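Local coordinates for RagA protein (Porphyromonas gingivalis, PDB 6SLN) that forms a TonB-dependent outer-membrane receptor barrel closed by a plug domain, and probably imports oligopeptides as part of a larger complex, at residues T97-S107 and F180-A191; P114-L122 and T133-V144. All coordinates share one frame; numbering follows the deposited sequence.

Contact 1. Residues T97-S107 and F180-A191; sequences TVSGSVAKVSS and FESMSVLKDASA
Val102 and Leu186 lie side by side and point the same way, their branches meeting where Leu186 CD2 comes within 3.6 Å of Val102 CG1. The other branch, Val102 CG2, touches the methyl of Ala191, which extends this apolar patch beyond the end of the strand. Along the same face Lys104 sends its CG anti to the backbone N (chi1 -177°), then bends at chi3, which lays its methylenes past two serines: CE is 3.8 Å from Ser184 OG and equally far from Ser182 OG. On the reverse face, carrying Ala103, Val105, Val185 and Met183, the aliphatic part of Lys187 runs alongside Ser101 and Ala103, with CE 4.1 Å from Ala103 CB. Its ammonium group leaves the pair for a salt bridge with Asp738 and a hydrogen bond to Ala127 O.

The backbones carry most of the polar contact. Strands 102-106 and 180-186 run antiparallel at 161°, linked by four hydrogen bonds; Ala103 N to Val185 O (2.9 Å) is nearly straight at 170°, and a fifth, Lys187 N to Ser101 O (2.9 Å), continues the ladder past the strand ends. There the chain turns: Asp188 OD2 accepts from Ser190 N at 2.9 Å, approached from above the carboxylate plane, an Asx turn. Thr97 CG2 packs against Ser190, while Thr97 OG1 and Ser99 OG both bond to Asp587.

Strand 102-106 is an edge strand of a five-stranded mixed sheet in the plug domain. Strand 180-186 pairs along its other edge with 203-208, where Glu181 and Ser182 face Gln207 in a classic beta bulge, and the Asx turn after strand 180-186 meets barrel strands 584-595 and 678-691.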
ATOM      1  N   THR A  97      27.036 -37.889   5.614  1.00 96.22           N
ATOM      2  CA  THR A  97      27.109 -39.087   6.437  1.00 86.16           C
ATOM      3  C   THR A  97      27.833 -40.183   5.665  1.00 74.99           C
ATOM      4  O   THR A  97      27.831 -40.207   4.429  1.00 71.71           O
ATOM      5  CB  THR A  97      25.721 -39.563   6.889  1.00 89.92           C
ATOM      6  OG1 THR A  97      25.857 -40.421   8.032  1.00 85.19           O
ATOM      7  CG2 THR A  97      25.018 -40.301   5.781  1.00 96.66           C
ATOM      8  N   VAL A  98      28.437 -41.098   6.425  1.00 71.38           N
ATOM      9  CA  VAL A  98      29.331 -42.108   5.868  1.00 72.50           C
ATOM     10  C   VAL A  98      28.586 -43.065   4.938  1.00 71.32           C
ATOM     11  O   VAL A  98      29.161 -43.572   3.966  1.00 67.79           O
ATOM     12  CB  VAL A  98      30.022 -42.857   7.028  1.00 77.60           C
ATOM     13  CG1 VAL A  98      31.304 -43.537   6.551  1.00 78.45           C
ATOM     14  CG2 VAL A  98      30.281 -41.911   8.221  1.00 74.67           C
ATOM     15  N   SER A  99      27.309 -43.336   5.222  1.00 75.60           N
ATOM     16  CA  SER A  99      26.486 -44.261   4.452  1.00 77.21           C
ATOM     17  C   SER A  99      25.676 -43.575   3.366  1.00 80.58           C
ATOM     18  O   SER A  99      25.018 -44.262   2.579  1.00 84.25           O
ATOM     19  CB  SER A  99      25.501 -44.995   5.371  1.00 76.23           C
ATOM     20  OG  SER A  99      26.063 -45.266   6.638  1.00 78.78           O
ATOM     21  N   GLY A 100      25.686 -42.246   3.321  1.00 74.37           N
ATOM     22  CA  GLY A 100      24.717 -41.533   2.520  1.00 66.54           C
ATOM     23  C   GLY A 100      25.119 -41.442   1.059  1.00 66.17           C
ATOM     24  O   GLY A 100      26.298 -41.347   0.718  1.00 70.25           O
ATOM     25  N   SER A 101      24.107 -41.487   0.193  1.00 62.93           N
ATOM     26  CA  SER A 101      24.241 -41.144  -1.220  1.00 63.08           C
ATOM     27  C   SER A 101      24.443 -39.636  -1.300  1.00 68.74           C
ATOM     28  O   SER A 101      23.480 -38.865  -1.234  1.00 75.62           O
ATOM     29  CB  SER A 101      22.998 -41.589  -1.992  1.00 60.15           C
ATOM     30  OG  SER A 101      23.254 -41.814  -3.374  1.00 64.70           O
ATOM     31  N   VAL A 102      25.700 -39.199  -1.410  1.00 60.19           N
ATOM     32  CA  VAL A 102      26.041 -37.781  -1.405  1.00 55.03           C
ATOM     33  C   VAL A 102      26.914 -37.462  -2.612  1.00 52.40           C
ATOM     34  O   VAL A 102      27.922 -38.138  -2.845  1.00 56.20           O
ATOM     35  CB  VAL A 102      26.768 -37.373  -0.113  1.00 59.88           C
ATOM     36  CG1 VAL A 102      27.104 -35.887  -0.163  1.00 62.44           C
ATOM     37  CG2 VAL A 102      25.918 -37.699   1.099  1.00 64.65           C
ATOM     38  N   ALA A 103      26.545 -36.417  -3.361  1.00 51.13           N
ATOM     39  CA  ALA A 103      27.289 -35.958  -4.531  1.00 51.64           C
ATOM     40  C   ALA A 103      27.665 -34.499  -4.345  1.00 53.42           C
ATOM     41  O   ALA A 103      26.821 -33.696  -3.935  1.00 63.00           O
ATOM     42  CB  ALA A 103      26.470 -36.116  -5.808  1.00 44.51           C
ATOM     43  N   LYS A 104      28.922 -34.160  -4.643  1.00 49.71           N
ATOM     44  CA  LYS A 104      29.456 -32.827  -4.375  1.00 52.75           C
ATOM     45  C   LYS A 104      29.967 -32.176  -5.651  1.00 56.37           C
ATOM     46  O   LYS A 104      30.737 -32.787  -6.402  1.00 45.47           O
ATOM     47  CB  LYS A 104      30.591 -32.874  -3.349  1.00 54.47           C
ATOM     48  CG  LYS A 104      31.119 -31.487  -2.997  1.00 59.03           C
ATOM     49  CD  LYS A 104      32.306 -31.545  -2.048  1.00 63.24           C
ATOM     50  CE  LYS A 104      31.981 -30.850  -0.729  1.00 68.38           C
ATOM     51  NZ  LYS A 104      33.180 -30.164  -0.162  1.00 73.09           N
ATOM     52  N   VAL A 105      29.584 -30.917  -5.870  1.00 57.23           N
ATOM     53  CA  VAL A 105      29.961 -30.188  -7.076  1.00 52.70           C
ATOM     54  C   VAL A 105      30.872 -29.036  -6.691  1.00 59.21           C
ATOM     55  O   VAL A 105      30.570 -28.273  -5.763  1.00 57.35           O
ATOM     56  CB  VAL A 105      28.728 -29.695  -7.843  1.00 47.62           C
ATOM     57  CG1 VAL A 105      29.144 -28.740  -8.902  1.00 52.77           C
ATOM     58  CG2 VAL A 105      28.036 -30.866  -8.482  1.00 47.38           C
ATOM     59  N   SER A 106      31.984 -28.914  -7.417  1.00 66.00           N
ATOM     60  CA  SER A 106      33.053 -27.960  -7.162  1.00 68.24           C
ATOM     61  C   SER A 106      32.628 -26.541  -7.560  1.00 68.19           C
ATOM     62  O   SER A 106      31.634 -26.331  -8.267  1.00 71.44           O
ATOM     63  CB  SER A 106      34.311 -28.395  -7.917  1.00 74.27           C
ATOM     64  OG  SER A 106      35.072 -27.280  -8.344  1.00 82.39           O
ATOM     65  N   SER A 107      33.405 -25.547  -7.101  1.00 61.19           N
ATOM     66  CA  SER A 107      33.061 -24.161  -7.418  1.00 61.09           C
ATOM     67  C   SER A 107      33.153 -23.882  -8.914  1.00 62.17           C
ATOM     68  O   SER A 107      32.380 -23.071  -9.430  1.00 56.91           O
ATOM     69  CB  SER A 107      33.933 -23.180  -6.614  1.00 58.27           C
ATOM     70  OG  SER A 107      35.309 -23.239  -6.943  1.00 57.40           O
ATOM     71  N   PHE A 180      30.198 -19.207  -3.689  1.00 58.60           N
ATOM     72  CA  PHE A 180      29.910 -20.601  -3.371  1.00 47.34           C
ATOM     73  C   PHE A 180      31.163 -21.456  -3.512  1.00 47.54           C
ATOM     74  O   PHE A 180      31.815 -21.458  -4.563  1.00 50.79           O
ATOM     75  CB  PHE A 180      28.811 -21.146  -4.280  1.00 44.89           C
ATOM     76  CG  PHE A 180      27.491 -20.436  -4.149  1.00 44.03           C
ATOM     77  CD1 PHE A 180      27.269 -19.519  -3.142  1.00 41.41           C
ATOM     78  CD2 PHE A 180      26.466 -20.700  -5.039  1.00 46.24           C
ATOM     79  CE1 PHE A 180      26.052 -18.887  -3.027  1.00 44.41           C
ATOM     80  CE2 PHE A 180      25.247 -20.067  -4.932  1.00 45.66           C
ATOM     81  CZ  PHE A 180      25.037 -19.164  -3.928  1.00 44.91           C
ATOM     82  N   GLU A 181      31.493 -22.183  -2.446  1.00 52.53           N
ATOM     83  CA  GLU A 181      32.647 -23.075  -2.476  1.00 56.99           C
ATOM     84  C   GLU A 181      32.285 -24.405  -3.107  1.00 58.13           C
ATOM     85  O   GLU A 181      32.985 -24.900  -3.997  1.00 66.47           O
ATOM     86  CB  GLU A 181      33.176 -23.302  -1.060  1.00 56.08           C
ATOM     87  CG  GLU A 181      34.456 -24.102  -0.998  1.00 55.54           C
ATOM     88  CD  GLU A 181      35.527 -23.526  -1.897  1.00 72.12           C
ATOM     89  OE1 GLU A 181      35.602 -23.946  -3.072  1.00 77.83           O
ATOM     90  OE2 GLU A 181      36.289 -22.647  -1.433  1.00 79.11           O
ATOM     91  N   SER A 182      31.198 -25.001  -2.646  1.00 57.19           N
ATOM     92  CA  SER A 182      30.783 -26.297  -3.135  1.00 53.21           C
ATOM     93  C   SER A 182      29.273 -26.375  -3.037  1.00 49.91           C
ATOM     94  O   SER A 182      28.612 -25.493  -2.476  1.00 49.34           O
ATOM     95  CB  SER A 182      31.447 -27.430  -2.348  1.00 52.56           C
ATOM     96  OG  SER A 182      31.572 -27.093  -0.976  1.00 47.49           O
ATOM     97  N   MET A 183      28.733 -27.432  -3.625  1.00 47.77           N
ATOM     98  CA  MET A 183      27.323 -27.761  -3.496  1.00 47.23           C
ATOM     99  C   MET A 183      27.227 -29.269  -3.367  1.00 53.15           C
ATOM    100  O   MET A 183      27.733 -30.007  -4.222  1.00 56.69           O
ATOM    101  CB  MET A 183      26.514 -27.250  -4.686  1.00 39.69           C
ATOM    102  CG  MET A 183      25.096 -27.747  -4.688  1.00 53.32           C
ATOM    103  SD  MET A 183      24.161 -27.044  -6.050  1.00 60.28           S
ATOM    104  CE  MET A 183      24.499 -25.294  -5.857  1.00 46.10           C
ATOM    105  N   SER A 184      26.644 -29.717  -2.264  1.00 55.57           N
ATOM    106  CA  SER A 184      26.445 -31.132  -1.994  1.00 56.31           C
ATOM    107  C   SER A 184      24.981 -31.484  -2.219  1.00 56.85           C
ATOM    108  O   SER A 184      24.084 -30.776  -1.749  1.00 56.02           O
ATOM    109  CB  SER A 184      26.860 -31.489  -0.566  1.00 55.00           C
ATOM    110  OG  SER A 184      28.196 -31.103  -0.299  1.00 56.59           O
ATOM    111  N   VAL A 185      24.735 -32.556  -2.961  1.00 54.76           N
ATOM    112  CA  VAL A 185      23.378 -33.033  -3.174  1.00 57.74           C
ATOM    113  C   VAL A 185      23.226 -34.324  -2.389  1.00 61.39           C
ATOM    114  O   VAL A 185      23.978 -35.283  -2.605  1.00 66.93           O
ATOM    115  CB  VAL A 185      23.060 -33.221  -4.666  1.00 56.23           C
ATOM    116  CG1 VAL A 185      21.610 -33.678  -4.853  1.00 53.23           C
ATOM    117  CG2 VAL A 185      23.287 -31.906  -5.395  1.00 46.32           C
ATOM    118  N   LEU A 186      22.279 -34.328  -1.451  1.00 57.23           N
ATOM    119  CA  LEU A 186      22.018 -35.473  -0.589  1.00 56.15           C
ATOM    120  C   LEU A 186      20.780 -36.213  -1.087  1.00 57.00           C
ATOM    121  O   LEU A 186      19.683 -35.641  -1.138  1.00 51.71           O
ATOM    122  CB  LEU A 186      21.832 -35.027   0.858  1.00 50.43           C
ATOM    123  CG  LEU A 186      22.758 -33.942   1.381  1.00 49.25           C
ATOM    124  CD1 LEU A 186      22.427 -33.712   2.811  1.00 40.65           C
ATOM    125  CD2 LEU A 186      24.204 -34.350   1.240  1.00 57.13           C
ATOM    126  N   LYS A 187      20.954 -37.491  -1.432  1.00 57.68           N
ATOM    127  CA  LYS A 187      19.933 -38.232  -2.154  1.00 63.55           C
ATOM    128  C   LYS A 187      19.152 -39.236  -1.312  1.00 68.51           C
ATOM    129  O   LYS A 187      18.027 -39.571  -1.691  1.00 73.16           O
ATOM    130  CB  LYS A 187      20.570 -38.972  -3.340  1.00 61.49           C
ATOM    131  CG  LYS A 187      21.498 -38.098  -4.169  1.00 57.87           C
ATOM    132  CD  LYS A 187      21.842 -38.726  -5.527  1.00 52.57           C
ATOM    133  CE  LYS A 187      23.363 -38.826  -5.732  1.00 51.00           C
ATOM    134  NZ  LYS A 187      23.776 -39.504  -7.013  1.00 53.63           N
ATOM    135  N   ASP A 188      19.701 -39.720  -0.198  1.00 64.76           N
ATOM    136  CA  ASP A 188      19.095 -40.816   0.548  1.00 66.08           C
ATOM    137  C   ASP A 188      18.818 -40.439   2.002  1.00 66.22           C
ATOM    138  O   ASP A 188      19.366 -39.479   2.545  1.00 72.86           O
ATOM    139  CB  ASP A 188      19.989 -42.053   0.523  1.00 73.83           C
ATOM    140  CG  ASP A 188      21.144 -41.929   1.462  1.00 78.32           C
ATOM    141  OD1 ASP A 188      22.075 -41.177   1.136  1.00 80.84           O
ATOM    142  OD2 ASP A 188      21.110 -42.555   2.529  1.00 82.34           O
ATOM    143  N   ALA A 189      17.985 -41.266   2.639  1.00 61.76           N
ATOM    144  CA  ALA A 189      17.461 -40.965   3.967  1.00 56.63           C
ATOM    145  C   ALA A 189      18.550 -40.918   5.027  1.00 58.03           C
ATOM    146  O   ALA A 189      18.391 -40.244   6.055  1.00 57.54           O
ATOM    147  CB  ALA A 189      16.410 -42.002   4.356  1.00 57.07           C
ATOM    148  N   SER A 190      19.642 -41.648   4.823  1.00 55.49           N
ATOM    149  CA  SER A 190      20.729 -41.576   5.787  1.00 52.19           C
ATOM    150  C   SER A 190      21.479 -40.262   5.664  1.00 59.78           C
ATOM    151  O   SER A 190      21.988 -39.747   6.664  1.00 61.62           O
ATOM    152  CB  SER A 190      21.681 -42.751   5.591  1.00 53.31           C
ATOM    153  OG  SER A 190      22.862 -42.614   6.356  1.00 58.97           O
ATOM    154  N   ALA A 191      21.542 -39.702   4.451  1.00 65.00           N
ATOM    155  CA  ALA A 191      22.285 -38.471   4.211  1.00 61.81           C
ATOM    156  C   ALA A 191      21.480 -37.225   4.526  1.00 60.72           C
ATOM    157  O   ALA A 191      22.071 -36.156   4.664  1.00 59.80           O
ATOM    158  CB  ALA A 191      22.754 -38.392   2.757  1.00 57.33           C
TER

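Contact 2. Residues P114-L122 and T133-V144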
ATOM      1  N   PRO A 114      26.221 -16.938 -17.145  1.00 62.12           N
ATOM      2  CA  PRO A 114      25.482 -15.765 -17.621  1.00 59.64           C
ATOM      3  C   PRO A 114      23.984 -15.852 -17.411  1.00 58.98           C
ATOM      4  O   PRO A 114      23.234 -15.204 -18.151  1.00 69.37           O
ATOM      5  CB  PRO A 114      25.829 -15.725 -19.112  1.00 65.93           C
ATOM      6  CG  PRO A 114      26.061 -17.162 -19.478  1.00 65.61           C
ATOM      7  CD  PRO A 114      26.589 -17.855 -18.241  1.00 66.17           C
ATOM      8  N   VAL A 115      23.524 -16.630 -16.430  1.00 47.21           N
ATOM      9  CA  VAL A 115      22.129 -16.558 -16.015  1.00 45.94           C
ATOM     10  C   VAL A 115      22.052 -16.497 -14.493  1.00 46.54           C
ATOM     11  O   VAL A 115      22.947 -16.971 -13.784  1.00 36.50           O
ATOM     12  CB  VAL A 115      21.286 -17.734 -16.547  1.00 53.33           C
ATOM     13  CG1 VAL A 115      20.879 -17.488 -18.000  1.00 57.78           C
ATOM     14  CG2 VAL A 115      22.034 -19.043 -16.387  1.00 52.91           C
ATOM     15  N   ALA A 116      20.968 -15.893 -13.992  1.00 48.68           N
ATOM     16  CA  ALA A 116      20.742 -15.826 -12.555  1.00 47.11           C
ATOM     17  C   ALA A 116      20.296 -17.156 -11.982  1.00 55.09           C
ATOM     18  O   ALA A 116      20.408 -17.365 -10.770  1.00 56.72           O
ATOM     19  CB  ALA A 116      19.687 -14.776 -12.227  1.00 50.22           C
ATOM     20  N   ASN A 117      19.787 -18.050 -12.826  1.00 61.00           N
ATOM     21  CA  ASN A 117      19.177 -19.307 -12.400  1.00 48.28           C
ATOM     22  C   ASN A 117      20.293 -20.326 -12.197  1.00 39.59           C
ATOM     23  O   ASN A 117      20.692 -21.033 -13.119  1.00 54.93           O
ATOM     24  CB  ASN A 117      18.143 -19.741 -13.434  1.00 43.76           C
ATOM     25  CG  ASN A 117      17.650 -21.145 -13.219  1.00 49.61           C
ATOM     26  OD1 ASN A 117      17.370 -21.854 -14.176  1.00 57.62           O
ATOM     27  ND2 ASN A 117      17.530 -21.557 -11.963  1.00 50.91           N
ATOM     28  N   ILE A 118      20.797 -20.397 -10.959  1.00 37.07           N
ATOM     29  CA  ILE A 118      21.990 -21.182 -10.627  1.00 38.58           C
ATOM     30  C   ILE A 118      21.761 -22.679 -10.803  1.00 43.05           C
ATOM     31  O   ILE A 118      22.684 -23.407 -11.192  1.00 40.71           O
ATOM     32  CB  ILE A 118      22.446 -20.860  -9.191  1.00 41.94           C
ATOM     33  CG1 ILE A 118      23.617 -21.751  -8.765  1.00 44.32           C
ATOM     34  CG2 ILE A 118      21.299 -21.037  -8.234  1.00 43.34           C
ATOM     35  CD1 ILE A 118      24.949 -21.376  -9.407  1.00 40.15           C
ATOM     36  N   MET A 119      20.550 -23.175 -10.522  1.00 48.38           N
ATOM     37  CA  MET A 119      20.315 -24.618 -10.605  1.00 50.24           C
ATOM     38  C   MET A 119      20.520 -25.129 -12.025  1.00 54.14           C
ATOM     39  O   MET A 119      20.914 -26.292 -12.224  1.00 49.09           O
ATOM     40  CB  MET A 119      18.907 -24.956 -10.103  1.00 48.73           C
ATOM     41  CG  MET A 119      18.788 -24.992  -8.562  1.00 50.04           C
ATOM     42  SD  MET A 119      19.998 -26.117  -7.827  1.00 52.83           S
ATOM     43  CE  MET A 119      21.188 -25.005  -7.111  1.00 50.03           C
ATOM     44  N   ASP A 120      20.285 -24.260 -13.017  1.00 46.39           N
ATOM     45  CA  ASP A 120      20.527 -24.609 -14.406  1.00 51.64           C
ATOM     46  C   ASP A 120      21.948 -25.118 -14.621  1.00 52.95           C
ATOM     47  O   ASP A 120      22.175 -25.991 -15.470  1.00 51.80           O
ATOM     48  CB  ASP A 120      20.249 -23.396 -15.293  1.00 55.69           C
ATOM     49  CG  ASP A 120      20.383 -23.713 -16.759  1.00 50.65           C
ATOM     50  OD1 ASP A 120      19.411 -24.249 -17.343  1.00 50.86           O
ATOM     51  OD2 ASP A 120      21.465 -23.432 -17.318  1.00 43.30           O
ATOM     52  N   ALA A 121      22.907 -24.607 -13.845  1.00 49.37           N
ATOM     53  CA  ALA A 121      24.303 -25.011 -13.985  1.00 55.01           C
ATOM     54  C   ALA A 121      24.575 -26.418 -13.461  1.00 55.88           C
ATOM     55  O   ALA A 121      25.695 -26.910 -13.631  1.00 54.87           O
ATOM     56  CB  ALA A 121      25.211 -24.010 -13.262  1.00 57.37           C
ATOM     57  N   LEU A 122      23.597 -27.063 -12.817  1.00 54.10           N
ATOM     58  CA  LEU A 122      23.760 -28.423 -12.329  1.00 58.73           C
ATOM     59  C   LEU A 122      23.020 -29.439 -13.178  1.00 63.87           C
ATOM     60  O   LEU A 122      23.124 -30.636 -12.916  1.00 74.47           O
ATOM     61  CB  LEU A 122      23.348 -28.511 -10.850  1.00 58.09           C
ATOM     62  CG  LEU A 122      24.491 -27.854 -10.069  1.00 65.01           C
ATOM     63  CD1 LEU A 122      24.116 -26.473  -9.550  1.00 60.82           C
ATOM     64  CD2 LEU A 122      25.093 -28.754  -8.966  1.00 67.15           C
ATOM     65  N   THR A 133      14.674 -26.009 -16.648  1.00 50.92           N
ATOM     66  CA  THR A 133      14.102 -24.668 -16.660  1.00 50.95           C
ATOM     67  C   THR A 133      13.228 -24.552 -17.897  1.00 50.65           C
ATOM     68  O   THR A 133      13.716 -24.717 -19.020  1.00 56.11           O
ATOM     69  CB  THR A 133      15.194 -23.600 -16.680  1.00 51.21           C
ATOM     70  OG1 THR A 133      16.290 -24.021 -15.856  1.00 56.66           O
ATOM     71  CG2 THR A 133      14.645 -22.279 -16.175  1.00 45.26           C
ATOM     72  N   THR A 134      11.942 -24.296 -17.693  1.00 44.37           N
ATOM     73  CA  THR A 134      10.968 -24.364 -18.771  1.00 43.07           C
ATOM     74  C   THR A 134      10.746 -23.029 -19.465  1.00 51.86           C
ATOM     75  O   THR A 134       9.874 -22.938 -20.338  1.00 56.91           O
ATOM     76  CB  THR A 134       9.639 -24.885 -18.228  1.00 45.56           C
ATOM     77  OG1 THR A 134       9.317 -24.190 -17.020  1.00 44.13           O
ATOM     78  CG2 THR A 134       9.732 -26.389 -17.920  1.00 40.00           C
ATOM     79  N   SER A 135      11.489 -21.992 -19.084  1.00 49.22           N
ATOM     80  CA  SER A 135      11.373 -20.681 -19.698  1.00 46.17           C
ATOM     81  C   SER A 135      12.756 -20.045 -19.697  1.00 54.70           C
ATOM     82  O   SER A 135      13.523 -20.190 -18.741  1.00 56.75           O
ATOM     83  CB  SER A 135      10.349 -19.793 -18.968  1.00 38.21           C
ATOM     84  OG  SER A 135      10.258 -18.496 -19.551  1.00 39.60           O
ATOM     85  N   GLY A 136      13.082 -19.390 -20.800  1.00 52.86           N
ATOM     86  CA  GLY A 136      14.328 -18.661 -20.909  1.00 49.64           C
ATOM     87  C   GLY A 136      14.262 -17.284 -20.322  1.00 45.20           C
ATOM     88  O   GLY A 136      15.235 -16.531 -20.367  1.00 44.48           O
ATOM     89  N   ASP A 137      13.101 -16.941 -19.787  1.00 45.05           N
ATOM     90  CA  ASP A 137      12.922 -15.697 -19.067  1.00 46.38           C
ATOM     91  C   ASP A 137      14.008 -15.547 -17.992  1.00 49.96           C
ATOM     92  O   ASP A 137      14.214 -16.473 -17.196  1.00 51.25           O
ATOM     93  CB  ASP A 137      11.527 -15.705 -18.452  1.00 36.57           C
ATOM     94  CG  ASP A 137      11.182 -14.419 -17.768  1.00 37.37           C
ATOM     95  OD1 ASP A 137      11.921 -14.032 -16.818  1.00 37.77           O
ATOM     96  OD2 ASP A 137      10.145 -13.827 -18.162  1.00 39.72           O
ATOM     97  N   PRO A 138      14.715 -14.414 -17.940  1.00 48.31           N
ATOM     98  CA  PRO A 138      15.838 -14.295 -16.991  1.00 46.05           C
ATOM     99  C   PRO A 138      15.436 -14.501 -15.546  1.00 51.29           C
ATOM    100  O   PRO A 138      16.298 -14.839 -14.728  1.00 53.26           O
ATOM    101  CB  PRO A 138      16.358 -12.869 -17.221  1.00 47.32           C
ATOM    102  CG  PRO A 138      15.767 -12.437 -18.492  1.00 49.06           C
ATOM    103  CD  PRO A 138      14.475 -13.166 -18.675  1.00 46.75           C
ATOM    104  N   THR A 139      14.162 -14.309 -15.202  1.00 47.89           N
ATOM    105  CA  THR A 139      13.695 -14.545 -13.844  1.00 53.57           C
ATOM    106  C   THR A 139      13.089 -15.927 -13.675  1.00 54.76           C
ATOM    107  O   THR A 139      12.357 -16.164 -12.711  1.00 55.09           O
ATOM    108  CB  THR A 139      12.672 -13.490 -13.418  1.00 51.63           C
ATOM    109  OG1 THR A 139      11.527 -13.563 -14.270  1.00 45.08           O
ATOM    110  CG2 THR A 139      13.266 -12.110 -13.503  1.00 60.51           C
ATOM    111  N   ALA A 140      13.361 -16.840 -14.596  1.00 56.80           N
ATOM    112  CA  ALA A 140      12.836 -18.188 -14.461  1.00 52.16           C
ATOM    113  C   ALA A 140      13.715 -19.003 -13.520  1.00 52.98           C
ATOM    114  O   ALA A 140      14.952 -18.921 -13.562  1.00 55.59           O
ATOM    115  CB  ALA A 140      12.736 -18.876 -15.820  1.00 52.81           C
ATOM    116  N   VAL A 141      13.060 -19.794 -12.671  1.00 48.97           N
ATOM    117  CA  VAL A 141      13.715 -20.673 -11.708  1.00 46.79           C
ATOM    118  C   VAL A 141      13.611 -22.118 -12.198  1.00 46.40           C
ATOM    119  O   VAL A 141      12.541 -22.552 -12.638  1.00 32.21           O
ATOM    120  CB  VAL A 141      13.077 -20.514 -10.323  1.00 37.27           C
ATOM    121  CG1 VAL A 141      14.004 -20.996  -9.301  1.00 39.85           C
ATOM    122  CG2 VAL A 141      12.747 -19.070 -10.084  1.00 44.09           C
ATOM    123  N   ALA A 142      14.719 -22.856 -12.133  1.00 44.01           N
ATOM    124  CA  ALA A 142      14.720 -24.253 -12.560  1.00 48.32           C
ATOM    125  C   ALA A 142      13.920 -25.126 -11.606  1.00 50.88           C
ATOM    126  O   ALA A 142      13.835 -24.858 -10.405  1.00 53.49           O
ATOM    127  CB  ALA A 142      16.141 -24.806 -12.639  1.00 43.39           C
ATOM    128  N   SER A 143      13.343 -26.192 -12.152  1.00 49.69           N
ATOM    129  CA  SER A 143      12.750 -27.234 -11.327  1.00 49.91           C
ATOM    130  C   SER A 143      13.790 -28.319 -11.063  1.00 46.73           C
ATOM    131  O   SER A 143      14.607 -28.637 -11.931  1.00 58.48           O
ATOM    132  CB  SER A 143      11.507 -27.816 -11.999  1.00 51.95           C
ATOM    133  OG  SER A 143      11.824 -28.519 -13.186  1.00 62.25           O
ATOM    134  N   VAL A 144      13.786 -28.856  -9.848  1.00 45.35           N
ATOM    135  CA  VAL A 144      14.692 -29.936  -9.472  1.00 47.68           C
ATOM    136  C   VAL A 144      13.892 -31.075  -8.856  1.00 52.38           C
ATOM    137  O   VAL A 144      13.009 -30.844  -8.022  1.00 62.30           O
ATOM    138  CB  VAL A 144      15.781 -29.466  -8.489  1.00 43.66           C
ATOM    139  CG1 VAL A 144      16.717 -30.610  -8.208  1.00 44.96           C
ATOM    140  CG2 VAL A 144      16.548 -28.257  -9.049  1.00 42.85           C
TER
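Met119 and Val144 supply the apolar part, their side chains crossing at about a right angle with Met119 CG 4.0 Å from Val144 CG2. Met119 CB also rests on Ala142 CB, at 3.8 Å, and because the methionine chain bends at both chi2 and chi3, its thioether end is carried away from the 133-144 segment.

Polar groups gather round Asn117 and Thr133, which approach from opposite directions. The asparagine holds CG anti to its own N (chi1 169°), and this inserts the amide between the threonine hydroxyl and the backbone of Ala142; CG lies 3.6 Å from Ala142 N, and CB is 3.3 Å from Ala140 O. Asp120 comes across Thr133 at about a right angle, its OD1 forming at most a weak hydrogen bond with Thr133 OG1 at 3.5 Å. The stronger partner of this carboxylate is Arg959, which binds OD2 in a salt bridge.

Turns within 133-144 shape the surface that Ala116 and Asn117 meet. A type I turn spans Asp137 to Ala140, and Asp137 OD1 accepts from both the backbone N of Thr139, at 2.8 Å, and the hydroxyl of the same residue. The first of these bonds makes an Asx turn, while Ser135 OG accepts from Asp137 N in an ST turn just before it.

The long loop joining the hairpin strands 129-132 and 143-146 thus folds back on the 3-10 segment 119-122 and the residues leading into it. This loop pair belongs to the plug domain, lodged within the barrel as in TonB-dependent receptors; from the barrel strands, Gln988 packs on Pro114 and Val115, and Gln336 OE1 bonds to Ala116 N.

How the contacts relate
The centres of contacts 1 and 2 are about 21 Å apart, yet side chains bridge them directly. Met183 SD of contact 1 lies 3.5 Å from Leu122 CD2 of contact 2, and Met183 CE is 3.6 Å from Met119 CE. Val105 CG2 also packs on Leu122 CD2, at 3.7 Å. In sequence, both segments of contact 2 fall between 97-107 and 180-191, so the chain leaves the sheet edge, builds contact 2 and returns to pair with its start. The centre of contact 2 lies about 5 Å from the centre of the chain. None of the residues lining the phospholipid pocket belongs to either contact; the side chain of Phe180 is about 13 Å from a bound detergent.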